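Local structure of purine nucleoside phosphorylase YlmD (Geobacillus stearothermophilus, 6T1B) at residues D52-D55 with V56-R60; R60-L63 with A64-L67; A154-M157 with V158-W161; T186-D189 with R190-D193; F251-H254 with R255-R258. The protein catalyses the phosphorolysis of adenosine, inosine and S-methyl-5'-thioadenosine to the free base and the ribose (or methylthioribose) 1-phosphate, and also deaminates adenosine, using a catalytic zinc. All coordinates share one frame; numbering follows the deposited sequence. Where two conformers were deposited one is given.

Contact 1: D52-D55 with V56-R60; sequences DRTD and VVNNR
Val56, Val57, Asn58 and Asn59 each donate a backbone N-H to the carbonyl O four residues back, from Asp52 O to Asp55 O, winding the opening turns of helix 53-67. Asp52, the N-cap residue, is modelled in two conformers; in one of them OD2 accepts from Asp55 N at 3.0 Å, on its anti side. Asp55 swings CG beside its own backbone N (chi1 -68°), OD1 pairing with Lys37, while a water joins its OD2 (2.7 Å) to Asn58 ND2 (2.8 Å). Thr54 lies alongside Asn58, with CG2 3.7 Å from ND2. The extended Arg53 runs beside Val57, one turn further along the helix, and Val57 CG2 sits 4.3 Å above the centre of the guanidinium plane. Asn59 reaches away to the preceding loop, OD1 taking Glu35 N and ND2 giving to Asn44 O and Ser36 OG. With an alanine here, Glu35 N and Asn44 O would probably lose their side-chain partners, leaving the loop less firmly tied to the helix. The whole is an N-capped helix start, on a helix that carries Arg60 of the inosine pocket.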
loop_
_atom_site.group_PDB
_atom_site.type_symbol
_atom_site.label_atom_id
_atom_site.label_comp_id
_atom_site.label_asym_id
_atom_site.label_seq_id
_atom_site.Cartn_x
_atom_site.Cartn_y
_atom_site.Cartn_z
ATOM N N ASP A 52 -8.974 19.612 -5.661
ATOM C CA ASP A 52 -9.080 20.072 -7.037
ATOM C C ASP A 52 -8.443 19.051 -7.972
ATOM O O ASP A 52 -7.253 18.727 -7.839
ATOM C CB ASP A 52 -8.358 21.404 -7.172
ATOM C CG ASP A 52 -8.461 21.960 -8.540
ATOM O OD1 ASP A 52 -9.526 22.529 -8.851
ATOM O OD2 ASP A 52 -7.492 21.793 -9.321
ATOM N N ARG A 53 -9.234 18.546 -8.916
ATOM C CA ARG A 53 -8.767 17.488 -9.795
ATOM C C ARG A 53 -7.564 17.921 -10.620
ATOM O O ARG A 53 -6.657 17.120 -10.869
ATOM C CB ARG A 53 -9.907 17.027 -10.708
ATOM C CG ARG A 53 -9.510 15.976 -11.689
ATOM C CD ARG A 53 -10.673 15.600 -12.607
ATOM N NE ARG A 53 -10.243 14.623 -13.599
ATOM C CZ ARG A 53 -9.600 14.931 -14.722
ATOM N NH1 ARG A 53 -9.239 13.968 -15.556
ATOM N NH2 ARG A 53 -9.317 16.195 -15.014
ATOM N N THR A 54 -7.559 19.159 -11.105
ATOM C CA THR A 54 -6.409 19.620 -11.875
ATOM C C THR A 54 -5.136 19.545 -11.045
ATOM O O THR A 54 -4.093 19.078 -11.522
ATOM C CB THR A 54 -6.664 21.028 -12.394
ATOM O OG1 THR A 54 -7.768 20.977 -13.313
ATOM C CG2 THR A 54 -5.431 21.567 -13.106
ATOM N N ASP A 55 -5.196 19.982 -9.791
ATOM C CA ASP A 55 -4.012 19.900 -8.937
ATOM C C ASP A 55 -3.577 18.449 -8.772
ATOM O O ASP A 55 -2.387 18.129 -8.866
ATOM C CB ASP A 55 -4.252 20.557 -7.580
ATOM C CG ASP A 55 -4.412 22.081 -7.656
ATOM O OD1 ASP A 55 -4.983 22.627 -6.681
ATOM O OD2 ASP A 55 -3.980 22.723 -8.640
ATOM N N VAL A 56 -4.532 17.557 -8.473
ATOM C CA VAL A 56 -4.190 16.151 -8.241
ATOM C C VAL A 56 -3.564 15.525 -9.490
ATOM O O VAL A 56 -2.544 14.823 -9.409
ATOM C CB VAL A 56 -5.412 15.351 -7.750
ATOM C CG1 VAL A 56 -5.037 13.895 -7.595
ATOM C CG2 VAL A 56 -5.929 15.892 -6.445
ATOM N N VAL A 57 -4.160 15.754 -10.660
ATOM C CA VAL A 57 -3.576 15.205 -11.885
ATOM C C VAL A 57 -2.172 15.757 -12.098
ATOM O O VAL A 57 -1.257 15.024 -12.494
ATOM C CB VAL A 57 -4.501 15.397 -13.093
ATOM C CG1 VAL A 57 -3.806 14.991 -14.387
ATOM C CG2 VAL A 57 -5.753 14.569 -12.888
ATOM N N ASN A 58 -1.964 17.048 -11.817
ATOM C CA ASN A 58 -0.620 17.610 -11.974
ATOM C C ASN A 58 0.359 16.990 -10.976
ATOM O O ASN A 58 1.534 16.765 -11.312
ATOM C CB ASN A 58 -0.653 19.133 -11.865
ATOM C CG ASN A 58 -1.149 19.773 -13.137
ATOM O OD1 ASN A 58 -0.977 19.221 -14.228
ATOM N ND2 ASN A 58 -1.742 20.957 -13.017
ATOM N N ASN A 59 -0.101 16.687 -9.762
ATOM C CA ASN A 59 0.730 15.986 -8.787
ATOM C C ASN A 59 1.123 14.610 -9.304
ATOM O O ASN A 59 2.289 14.198 -9.194
ATOM C CB ASN A 59 -0.000 15.839 -7.449
ATOM C CG ASN A 59 -0.257 17.170 -6.791
ATOM O OD1 ASN A 59 0.468 18.137 -7.028
ATOM N ND2 ASN A 59 -1.263 17.221 -5.927
ATOM N N ARG A 60 0.165 13.897 -9.903
ATOM C CA ARG A 60 0.471 12.587 -10.462
ATOM C C ARG A 60 1.429 12.719 -11.636
ATOM O O ARG A 60 2.360 11.915 -11.769
ATOM C CB ARG A 60 -0.825 11.899 -10.876
ATOM C CG ARG A 60 -1.709 11.526 -9.692
ATOM C CD ARG A 60 -2.927 10.749 -10.159
ATOM N NE ARG A 60 -3.613 10.183 -9.017
ATOM C CZ ARG A 60 -4.358 9.086 -9.044
ATOM N NH1 ARG A 60 -4.900 8.635 -7.915
ATOM N NH2 ARG A 60 -4.578 8.446 -10.194
HETATM O O HOH W 1 -4.035 18.587 -14.610
HETATM O O HOH W 2 -2.395 22.563 -10.791
#

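Contact 2: R60-L63 with A64-L67; sequences RRRL and AEWL
Arg62 and Trp66, one turn apart, overlap through the aliphatic part of the arginine: CG lies 3.3 Å above the indole plane, displaced toward the rim, with Trp66 CZ2 at 3.6 Å. The arginine leaves the helix with CG anti to its N (chi1 -177°) and then bends at both following bonds, which carries the guanidinium off the ring but leaves the two planes 24° apart. Arg62 O also stands over a face of the indole while accepting Trp66 N. Beside this pair runs Glu65, pointing the same way as Arg62; NH2 reaches OE1 at 3.1 Å in a salt bridge that uses the syn lone pair. The carboxylate stands almost upright to the guanidinium, at 80°, and NH2 alone makes the bond to it, while Arg62 NH1 has a second, long and weak ion pair with Glu35. Helix 53-67 is amphipathic here: this charged flank faces away from the body of the protein, while Leu63, Ala64 and Leu67 face inward, against Trp74 of strand 74-75 and Leu265 and Phe267 of strand 264-269. On that inner flank Leu63 and Leu67 cross obliquely, CD1 of the first meeting CG of the second at 3.6 Å. The same Leu63 CD1 approaches Trp66 CE3 obliquely, 3.8 Å away, linking the indole to the buried row. Arg60, whose side chain touches inosine, leaves the helix in another direction, NH1 bonded to Met45 O and NH2 to Ala97 O and Gly96 O.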
loop_
_atom_site.group_PDB
_atom_site.type_symbol
_atom_site.label_atom_id
_atom_site.label_comp_id
_atom_site.label_asym_id
_atom_site.label_seq_id
_atom_site.Cartn_x
_atom_site.Cartn_y
_atom_site.Cartn_z
ATOM N N ARG A 60 0.165 13.897 -9.903
ATOM C CA ARG A 60 0.471 12.587 -10.462
ATOM C C ARG A 60 1.429 12.719 -11.636
ATOM O O ARG A 60 2.360 11.915 -11.769
ATOM C CB ARG A 60 -0.825 11.899 -10.876
ATOM C CG ARG A 60 -1.709 11.526 -9.692
ATOM C CD ARG A 60 -2.927 10.749 -10.159
ATOM N NE ARG A 60 -3.613 10.183 -9.017
ATOM C CZ ARG A 60 -4.358 9.086 -9.044
ATOM N NH1 ARG A 60 -4.900 8.635 -7.915
ATOM N NH2 ARG A 60 -4.578 8.446 -10.194
ATOM N N ARG A 61 1.234 13.720 -12.506
ATOM C CA ARG A 61 2.179 13.955 -13.594
ATOM C C ARG A 61 3.572 14.258 -13.057
ATOM O O ARG A 61 4.575 13.873 -13.673
ATOM C CB ARG A 61 1.692 15.097 -14.490
ATOM C CG ARG A 61 0.442 14.724 -15.287
ATOM C CD ARG A 61 0.183 15.631 -16.451
ATOM N NE ARG A 61 -0.810 15.053 -17.356
ATOM C CZ ARG A 61 -0.612 13.990 -18.137
ATOM N NH1 ARG A 61 -1.590 13.561 -18.921
ATOM N NH2 ARG A 61 0.547 13.346 -18.132
ATOM N N ARG A 62 3.656 14.937 -11.917
ATOM C CA ARG A 62 4.957 15.258 -11.335
ATOM C C ARG A 62 5.682 13.986 -10.897
ATOM O O ARG A 62 6.853 13.785 -11.232
ATOM C CB ARG A 62 4.771 16.222 -10.170
ATOM C CG ARG A 62 6.062 16.690 -9.528
ATOM C CD ARG A 62 6.776 17.659 -10.420
ATOM N NE ARG A 62 6.125 18.958 -10.397
ATOM C CZ ARG A 62 6.292 19.892 -11.325
ATOM N NH1 ARG A 62 5.666 21.048 -11.197
ATOM N NH2 ARG A 62 7.064 19.661 -12.387
ATOM N N LEU A 63 4.986 13.092 -10.201
ATOM C CA LEU A 63 5.586 11.800 -9.845
ATOM C C LEU A 63 5.999 11.034 -11.102
ATOM O O LEU A 63 7.086 10.447 -11.159
ATOM C CB LEU A 63 4.630 10.952 -9.010
ATOM C CG LEU A 63 5.166 9.546 -8.690
ATOM C CD1 LEU A 63 6.461 9.629 -7.869
ATOM C CD2 LEU A 63 4.125 8.689 -7.988
ATOM N N ALA A 64 5.135 11.019 -12.118
ATOM C CA ALA A 64 5.481 10.355 -13.366
ATOM C C ALA A 64 6.794 10.884 -13.934
ATOM O O ALA A 64 7.600 10.117 -14.462
ATOM C CB ALA A 64 4.348 10.481 -14.392
ATOM N N GLU A 65 7.026 12.193 -13.821
ATOM C CA GLU A 65 8.281 12.801 -14.259
ATOM C C GLU A 65 9.438 12.325 -13.391
ATOM O O GLU A 65 10.483 11.916 -13.911
ATOM C CB GLU A 65 8.103 14.326 -14.209
ATOM C CG GLU A 65 9.355 15.186 -14.323
ATOM C CD GLU A 65 9.091 16.628 -13.869
ATOM O OE1 GLU A 65 7.928 17.082 -13.968
ATOM O OE2 GLU A 65 10.030 17.305 -13.394
ATOM N N TRP A 66 9.261 12.330 -12.073
ATOM C CA TRP A 66 10.330 11.870 -11.193
ATOM C C TRP A 66 10.707 10.418 -11.474
ATOM O O TRP A 66 11.894 10.057 -11.440
ATOM C CB TRP A 66 9.894 11.990 -9.737
ATOM C CG TRP A 66 9.639 13.360 -9.233
ATOM C CD1 TRP A 66 10.055 14.555 -9.782
ATOM C CD2 TRP A 66 8.903 13.685 -8.054
ATOM N NE1 TRP A 66 9.607 15.593 -9.002
ATOM C CE2 TRP A 66 8.909 15.094 -7.937
ATOM C CE3 TRP A 66 8.257 12.929 -7.079
ATOM C CZ2 TRP A 66 8.263 15.750 -6.883
ATOM C CZ3 TRP A 66 7.621 13.578 -6.033
ATOM C CH2 TRP A 66 7.646 14.992 -5.945
ATOM N N LEU A 67 9.726 9.580 -11.755
ATOM C CA LEU A 67 9.955 8.157 -11.956
ATOM C C LEU A 67 10.279 7.807 -13.405
ATOM O O LEU A 67 10.619 6.654 -13.681
ATOM C CB LEU A 67 8.717 7.373 -11.559
ATOM C CG LEU A 67 8.224 7.474 -10.113
ATOM C CD1 LEU A 67 7.012 6.595 -9.915
ATOM C CD2 LEU A 67 9.341 7.092 -9.142
#

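Contact 3: A154-M157 with V158-W161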
loop_
_atom_site.group_PDB
_atom_site.type_symbol
_atom_site.label_atom_id
_atom_site.label_comp_id
_atom_site.label_asym_id
_atom_site.label_seq_id
_atom_site.Cartn_x
_atom_site.Cartn_y
_atom_site.Cartn_z
ATOM N N ALA A 154 -3.918 -9.771 2.510
ATOM C CA ALA A 154 -2.513 -10.118 2.324
ATOM C C ALA A 154 -2.364 -11.579 1.913
ATOM O O ALA A 154 -1.639 -11.906 0.966
ATOM C CB ALA A 154 -1.742 -9.847 3.611
ATOM N N GLY A 155 -3.027 -12.484 2.630
ATOM C CA GLY A 155 -2.959 -13.886 2.269
ATOM C C GLY A 155 -3.671 -14.198 0.968
ATOM O O GLY A 155 -3.329 -15.171 0.284
ATOM N N HIS A 156 -4.686 -13.407 0.618
ATOM C CA HIS A 156 -5.380 -13.595 -0.653
ATOM C C HIS A 156 -4.432 -13.356 -1.824
ATOM O O HIS A 156 -4.463 -14.107 -2.806
ATOM C CB HIS A 156 -6.591 -12.659 -0.700
ATOM C CG HIS A 156 -7.509 -12.878 -1.864
ATOM N ND1 HIS A 156 -7.849 -14.128 -2.336
ATOM C CD2 HIS A 156 -8.204 -11.996 -2.619
ATOM C CE1 HIS A 156 -8.685 -14.001 -3.353
ATOM N NE2 HIS A 156 -8.910 -12.717 -3.551
ATOM N N MET A 157 -3.553 -12.355 -1.723
ATOM C CA MET A 157 -2.579 -12.142 -2.796
ATOM C C MET A 157 -1.708 -13.385 -2.957
ATOM O O MET A 157 -1.487 -13.886 -4.075
ATOM C CB MET A 157 -1.689 -10.941 -2.464
ATOM C CG MET A 157 -0.731 -10.557 -3.587
ATOM S SD MET A 157 -1.488 -9.724 -4.997
ATOM C CE MET A 157 -1.819 -8.091 -4.287
ATOM N N VAL A 158 -1.213 -13.913 -1.838
ATOM C CA VAL A 158 -0.358 -15.095 -1.872
ATOM C C VAL A 158 -1.109 -16.262 -2.491
ATOM O O VAL A 158 -0.580 -16.984 -3.351
ATOM C CB VAL A 158 0.142 -15.428 -0.456
ATOM C CG1 VAL A 158 0.963 -16.707 -0.477
ATOM C CG2 VAL A 158 0.964 -14.302 0.072
ATOM N N TRP A 159 -2.362 -16.473 -2.062
ATOM C CA TRP A 159 -3.169 -17.563 -2.595
ATOM C C TRP A 159 -3.361 -17.436 -4.101
ATOM O O TRP A 159 -3.318 -18.442 -4.826
ATOM C CB TRP A 159 -4.528 -17.595 -1.889
ATOM C CG TRP A 159 -5.416 -18.718 -2.309
ATOM C CD1 TRP A 159 -5.364 -20.002 -1.863
ATOM C CD2 TRP A 159 -6.500 -18.656 -3.245
ATOM N NE1 TRP A 159 -6.346 -20.748 -2.467
ATOM C CE2 TRP A 159 -7.061 -19.946 -3.317
ATOM C CE3 TRP A 159 -7.050 -17.639 -4.028
ATOM C CZ2 TRP A 159 -8.140 -20.248 -4.144
ATOM C CZ3 TRP A 159 -8.128 -17.941 -4.851
ATOM C CH2 TRP A 159 -8.659 -19.237 -4.901
ATOM N N LEU A 160 -3.610 -16.222 -4.586
ATOM C CA LEU A 160 -3.792 -16.040 -6.025
ATOM C C LEU A 160 -2.499 -16.327 -6.773
ATOM O O LEU A 160 -2.520 -16.970 -7.828
ATOM C CB LEU A 160 -4.270 -14.627 -6.341
ATOM C CG LEU A 160 -5.698 -14.298 -5.904
ATOM C CD1 LEU A 160 -5.991 -12.803 -6.048
ATOM C CD2 LEU A 160 -6.695 -15.099 -6.697
ATOM N N TRP A 161 -1.361 -15.883 -6.238
ATOM C CA TRP A 161 -0.101 -16.151 -6.921
ATOM C C TRP A 161 0.179 -17.648 -6.967
ATOM O O TRP A 161 0.687 -18.165 -7.970
ATOM C CB TRP A 161 1.039 -15.377 -6.280
ATOM C CG TRP A 161 0.998 -13.911 -6.582
ATOM C CD1 TRP A 161 -0.071 -13.185 -7.033
ATOM C CD2 TRP A 161 2.080 -12.969 -6.455
ATOM N NE1 TRP A 161 0.280 -11.864 -7.185
ATOM C CE2 TRP A 161 1.607 -11.718 -6.859
ATOM C CE3 TRP A 161 3.420 -13.091 -6.083
ATOM C CZ2 TRP A 161 2.409 -10.587 -6.853
ATOM C CZ3 TRP A 161 4.206 -11.969 -6.077
ATOM C CH2 TRP A 161 3.705 -10.736 -6.456
#
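His156 and Leu160 make the first of two CH-pi contacts along helix 153-163. Leu160 CD1 stands over the imidazole face, 4.0 Å from the ring centroid and shifted toward the rim, its closest ring atom being His156 NE2, at 3.8 Å. In the second, Met157 CG lies 3.9 Å above the plane of Trp161, again off centre. Met157 leaves its backbone with CG anti to N (chi1 -174°), then folds at the next two bonds, which curls the thioether round the pyrrole end of the indole. There the sulfur adds a Met-aromatic contact: SD approaches the five-membered ring obliquely and comes within 3.5 Å of Trp161 NE1. Ring against ring there is one meeting, between His156 and Trp159, rim to rim with neither over the face of the other; the planes are only 19° apart, and the centroids of the imidazole and the six-membered ring of Trp159 are 6.0 Å apart. Backbone hydrogen bonds of the usual helical kind tie Trp159 N to Gly155 O, Leu160 N to His156 O and Trp161 N to Met157 O, while Val158 N to Ala154 O is weak at 3.5 Å. The helix packs on strands 85-87 and 127-133 and on helix 219-229: Ile85 meets His156, Met157 and Leu160, Phe131 meets Met157, and Leu227 meets Ala154 and Val158. Tyr111 of strand 109-112 meets Trp161 edge-to-face. Across the two segments, no side chain hydrogen-bonds or forms a salt bridge with another, so the side chains probably hold together mainly by dispersion and the weak polarity of C-H groups and sulfur against aromatic rings.

Contact 4: T186-D189 with R190-D193; sequences TVDD and RVVD
Val187 lies on the short strand 186-187, and Asp188 leads the chain into helix 189-195, with Val192 N donating to Asp188 O at 3.3 Å as its first helical bond. This is an N-capped helix start with a hydrophobic staple: Asp188 is the cap, and Val187, just before the cap, touches Val192, four residues after it. The cap bond runs from Val191 N to Asp188 OD1, 3.2 Å long and nearly in line with the C-O bond; the same N-H has a weak second bond to Asp188 O. Asp188 holds CG in the crowded position between backbone N and carbonyl carbon (chi1 57°), which brings the carboxylate back over the helix end. Replacing it with an alanine would probably leave the Val191 N-H with the weak backbone bond alone and fray the first turn. Arg190 is bent at chi2 and chi3, placing NE 4.2 Å from Asp188 OD1, beyond a salt bridge, though the opposite charges probably still attract. On the buried side Val187 crosses Val191 at about a right angle, CB to CB 3.7 Å, and its CG2 reaches Val192 CG1 at 3.8 Å. Leu217 and Tyr215 of strand 214-217 pack on these valines, joining the helix to the three-stranded sheet. Asp189 and Asp193 line the outer side, paired respectively with Tyr215 OH and Arg196. A single water donates to both carboxylates, at 2.9 Å to Asp189 OD1 and 2.7 Å to Asp193 OD1.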
loop_
_atom_site.group_PDB
_atom_site.type_symbol
_atom_site.label_atom_id
_atom_site.label_comp_id
_atom_site.label_asym_id
_atom_site.label_seq_id
_atom_site.Cartn_x
_atom_site.Cartn_y
_atom_site.Cartn_z
ATOM N N THR A 186 -5.669 3.457 18.034
ATOM C CA THR A 186 -6.410 2.788 19.095
ATOM C C THR A 186 -7.780 2.400 18.560
ATOM O O THR A 186 -8.477 3.232 17.972
ATOM C CB THR A 186 -6.560 3.701 20.314
ATOM O OG1 THR A 186 -5.258 3.999 20.844
ATOM C CG2 THR A 186 -7.404 3.027 21.398
ATOM N N VAL A 187 -8.160 1.142 18.771
ATOM C CA VAL A 187 -9.405 0.580 18.258
ATOM C C VAL A 187 -10.144 -0.109 19.401
ATOM O O VAL A 187 -9.638 -0.239 20.522
ATOM C CB VAL A 187 -9.177 -0.389 17.089
ATOM C CG1 VAL A 187 -8.387 0.306 15.991
ATOM C CG2 VAL A 187 -8.464 -1.661 17.572
ATOM N N ASP A 188 -11.359 -0.572 19.100
ATOM C CA ASP A 188 -12.247 -1.180 20.083
ATOM C C ASP A 188 -12.354 -2.690 19.880
ATOM O O ASP A 188 -11.738 -3.270 18.983
ATOM C CB ASP A 188 -13.630 -0.502 20.062
ATOM C CG ASP A 188 -14.292 -0.555 18.697
ATOM O OD1 ASP A 188 -13.905 -1.401 17.862
ATOM O OD2 ASP A 188 -15.202 0.268 18.450
ATOM N N ASP A 189 -13.140 -3.335 20.748
ATOM C CA ASP A 189 -13.279 -4.790 20.681
ATOM C C ASP A 189 -13.794 -5.247 19.322
ATOM O O ASP A 189 -13.434 -6.332 18.856
ATOM C CB ASP A 189 -14.233 -5.279 21.763
ATOM C CG ASP A 189 -13.619 -5.224 23.129
ATOM O OD1 ASP A 189 -12.589 -5.904 23.328
ATOM O OD2 ASP A 189 -14.143 -4.487 23.988
ATOM N N ARG A 190 -14.654 -4.452 18.692
ATOM C CA ARG A 190 -15.184 -4.826 17.386
ATOM C C ARG A 190 -14.053 -5.073 16.398
ATOM O O ARG A 190 -14.040 -6.084 15.683
ATOM C CB ARG A 190 -16.109 -3.715 16.887
ATOM C CG ARG A 190 -16.809 -4.004 15.577
ATOM C CD ARG A 190 -15.998 -3.518 14.391
ATOM N NE ARG A 190 -15.946 -2.061 14.266
ATOM C CZ ARG A 190 -16.765 -1.346 13.496
ATOM N NH1 ARG A 190 -16.633 -0.029 13.422
ATOM N NH2 ARG A 190 -17.712 -1.950 12.793
ATOM N N VAL A 191 -13.090 -4.153 16.341
ATOM C CA VAL A 191 -12.003 -4.296 15.383
ATOM C C VAL A 191 -11.147 -5.511 15.722
ATOM O O VAL A 191 -10.896 -6.367 14.867
ATOM C CB VAL A 191 -11.171 -3.007 15.304
ATOM C CG1 VAL A 191 -9.926 -3.237 14.450
ATOM C CG2 VAL A 191 -12.003 -1.901 14.719
ATOM N N VAL A 192 -10.681 -5.609 16.966
ATOM C CA VAL A 192 -9.786 -6.719 17.276
ATOM C C VAL A 192 -10.516 -8.050 17.118
ATOM O O VAL A 192 -9.936 -9.036 16.642
ATOM C CB VAL A 192 -9.107 -6.549 18.647
ATOM C CG1 VAL A 192 -8.230 -5.286 18.640
ATOM C CG2 VAL A 192 -10.112 -6.509 19.761
ATOM N N ASP A 193 -11.808 -8.093 17.481
ATOM C CA ASP A 193 -12.575 -9.327 17.330
ATOM C C ASP A 193 -12.654 -9.762 15.871
ATOM O O ASP A 193 -12.658 -10.965 15.577
ATOM C CB ASP A 193 -13.982 -9.158 17.910
ATOM C CG ASP A 193 -13.990 -9.120 19.421
ATOM O OD1 ASP A 193 -13.003 -9.573 20.035
ATOM O OD2 ASP A 193 -14.991 -8.648 20.001
HETATM O O HOH W 3 -11.909 -8.510 22.319
#

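Contact 5: F251-H254 with R255-R258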
loop_
_atom_site.group_PDB
_atom_site.type_symbol
_atom_site.label_atom_id
_atom_site.label_comp_id
_atom_site.label_asym_id
_atom_site.label_seq_id
_atom_site.Cartn_x
_atom_site.Cartn_y
_atom_site.Cartn_z
ATOM N N PHE A 251 4.173 12.870 5.939
ATOM C CA PHE A 251 2.991 12.131 5.543
ATOM C C PHE A 251 1.660 12.772 5.890
ATOM O O PHE A 251 1.518 13.404 6.946
ATOM C CB PHE A 251 2.974 10.738 6.169
ATOM C CG PHE A 251 4.177 9.902 5.831
ATOM C CD1 PHE A 251 4.999 9.424 6.834
ATOM C CD2 PHE A 251 4.458 9.560 4.527
ATOM C CE1 PHE A 251 6.096 8.615 6.543
ATOM C CE2 PHE A 251 5.542 8.761 4.219
ATOM C CZ PHE A 251 6.363 8.295 5.248
ATOM N N PHE A 252 0.694 12.619 4.971
ATOM C CA PHE A 252 -0.706 12.786 5.300
ATOM C C PHE A 252 -1.110 11.650 6.234
ATOM O O PHE A 252 -0.633 10.525 6.108
ATOM C CB PHE A 252 -1.583 12.677 4.059
ATOM C CG PHE A 252 -1.232 13.652 2.965
ATOM C CD1 PHE A 252 -0.745 13.182 1.733
ATOM C CD2 PHE A 252 -1.398 15.016 3.122
ATOM C CE1 PHE A 252 -0.422 14.085 0.716
ATOM C CE2 PHE A 252 -1.075 15.895 2.114
ATOM C CZ PHE A 252 -0.609 15.411 0.898
ATOM N N SER A 253 -2.052 11.926 7.132
ATOM C CA SER A 253 -2.561 10.916 8.044
ATOM C C SER A 253 -4.044 11.161 8.263
ATOM O O SER A 253 -4.418 12.181 8.835
ATOM C CB SER A 253 -1.830 10.958 9.389
ATOM O OG SER A 253 -2.462 10.136 10.348
ATOM N N HIS A 254 -4.871 10.215 7.837
ATOM C CA HIS A 254 -6.309 10.342 8.073
ATOM C C HIS A 254 -6.627 10.566 9.539
ATOM O O HIS A 254 -7.481 11.394 9.876
ATOM C CB HIS A 254 -6.975 9.072 7.557
ATOM C CG HIS A 254 -8.437 8.997 7.846
ATOM N ND1 HIS A 254 -9.371 9.653 7.078
ATOM C CD2 HIS A 254 -9.121 8.352 8.816
ATOM C CE1 HIS A 254 -10.573 9.420 7.566
ATOM N NE2 HIS A 254 -10.452 8.635 8.625
ATOM N N ARG A 255 -5.947 9.853 10.433
ATOM C CA ARG A 255 -6.243 9.993 11.850
ATOM C C ARG A 255 -5.702 11.308 12.400
ATOM O O ARG A 255 -6.430 12.059 13.058
ATOM C CB ARG A 255 -5.718 8.809 12.653
ATOM C CG ARG A 255 -6.085 8.909 14.131
ATOM C CD ARG A 255 -5.878 7.600 14.880
ATOM N NE ARG A 255 -7.014 6.698 14.716
ATOM C CZ ARG A 255 -7.670 6.103 15.712
ATOM N NH1 ARG A 255 -7.304 6.283 16.978
ATOM N NH2 ARG A 255 -8.687 5.305 15.428
ATOM N N ARG A 256 -4.412 11.603 12.157
ATOM C CA ARG A 256 -3.831 12.797 12.779
ATOM C C ARG A 256 -4.475 14.056 12.227
ATOM O O ARG A 256 -4.668 15.039 12.952
ATOM C CB ARG A 256 -2.326 12.856 12.511
ATOM C CG ARG A 256 -1.591 13.996 13.217
ATOM C CD ARG A 256 -0.205 14.235 12.638
ATOM N NE ARG A 256 -0.349 14.608 11.248
ATOM C CZ ARG A 256 0.199 13.987 10.204
ATOM N NH1 ARG A 256 1.022 12.969 10.347
ATOM N NH2 ARG A 256 -0.073 14.443 9.005
ATOM N N ASP A 257 -4.788 14.053 10.942
ATOM C CA ASP A 257 -5.327 15.207 10.237
ATOM C C ASP A 257 -6.851 15.261 10.341
ATOM O O ASP A 257 -7.495 16.069 9.649
ATOM C CB ASP A 257 -4.878 15.245 8.777
ATOM C CG ASP A 257 -3.363 15.316 8.613
ATOM O OD1 ASP A 257 -2.677 15.823 9.534
ATOM O OD2 ASP A 257 -2.856 14.891 7.554
ATOM N N ARG A 258 -7.435 14.414 11.179
ATOM C CA ARG A 258 -8.855 14.517 11.529
ATOM C C ARG A 258 -9.742 14.353 10.304
ATOM O O ARG A 258 -10.796 14.989 10.190
ATOM C CB ARG A 258 -9.152 15.823 12.256
ATOM C CG ARG A 258 -8.308 15.975 13.516
ATOM C CD ARG A 258 -8.730 17.153 14.360
ATOM N NE ARG A 258 -10.030 16.919 14.976
ATOM C CZ ARG A 258 -10.207 16.252 16.111
ATOM N NH1 ARG A 258 -9.165 15.750 16.760
ATOM N NH2 ARG A 258 -11.429 16.082 16.596
#
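Ser253 and the residues that follow it form an ST motif running into a type I beta turn, Arg255 to Arg258, in the long loop between strands 237-239 and 264-269. Both oxygens of the serine take part: OG accepts Arg256 N at 3.0 Å, and O accepts Asp257 N at 2.8 Å. With OG anti to the serine N (chi1 170°), the hydroxyl lies beside the carbonyl and faces the N-H groups of the turn; Asp125 OD2 bonds the same OG, and Asp125 OD1 takes Arg255 N. Asp257, third residue of the turn, answers, its OD2 receiving Ser253 N at 3.1 Å from above the carboxylate plane; the same OD2 is also hydrogen-bonded to Thr261 OG1. Arg256 folds back at chi3 and spreads its guanidinium over Ser253 CB, which lies 3.5 Å from the plane near its rim. NH1 goes to Ser245 O, in the segment between the zinc ligands Cys243 and Cys246, tying the turn to the loop of the second, probably structural, zinc. His254, just before the turn, has its side chain about 4 Å from that of Arg263, which binds inosine. Arg256 NH2 serves two acceptors: Phe251 O, 2.8 Å away, with the donor in the carbonyl plane and the oxygen near the guanidinium plane, and Asp257 OD1, a salt-bridge partner at 3.0 Å.

Along the chain the contacts come in numerical order. Contacts 1 and 2 are consecutive parts of helix 53-67, share Arg60 and have centres 11 Å apart. Contact 3, on helix 153-163, lies across the chain's centre from both, its centre about 32 Å and 29 Å away. Contact 4 joins strand 186-187 to helix 189-195, and contact 5 lies in the loop before strand 264-269; a weak, probable hydrogen bond links them, Thr186 O to Arg255 NH2 at 3.3 Å. The nearest atoms of contacts 1 and 5 are about 7 Å apart. Arg60 touches inosine, so helix 53-67 lines the pocket and the loop of contact 5 lies near it, whereas contact 3 is remote packing.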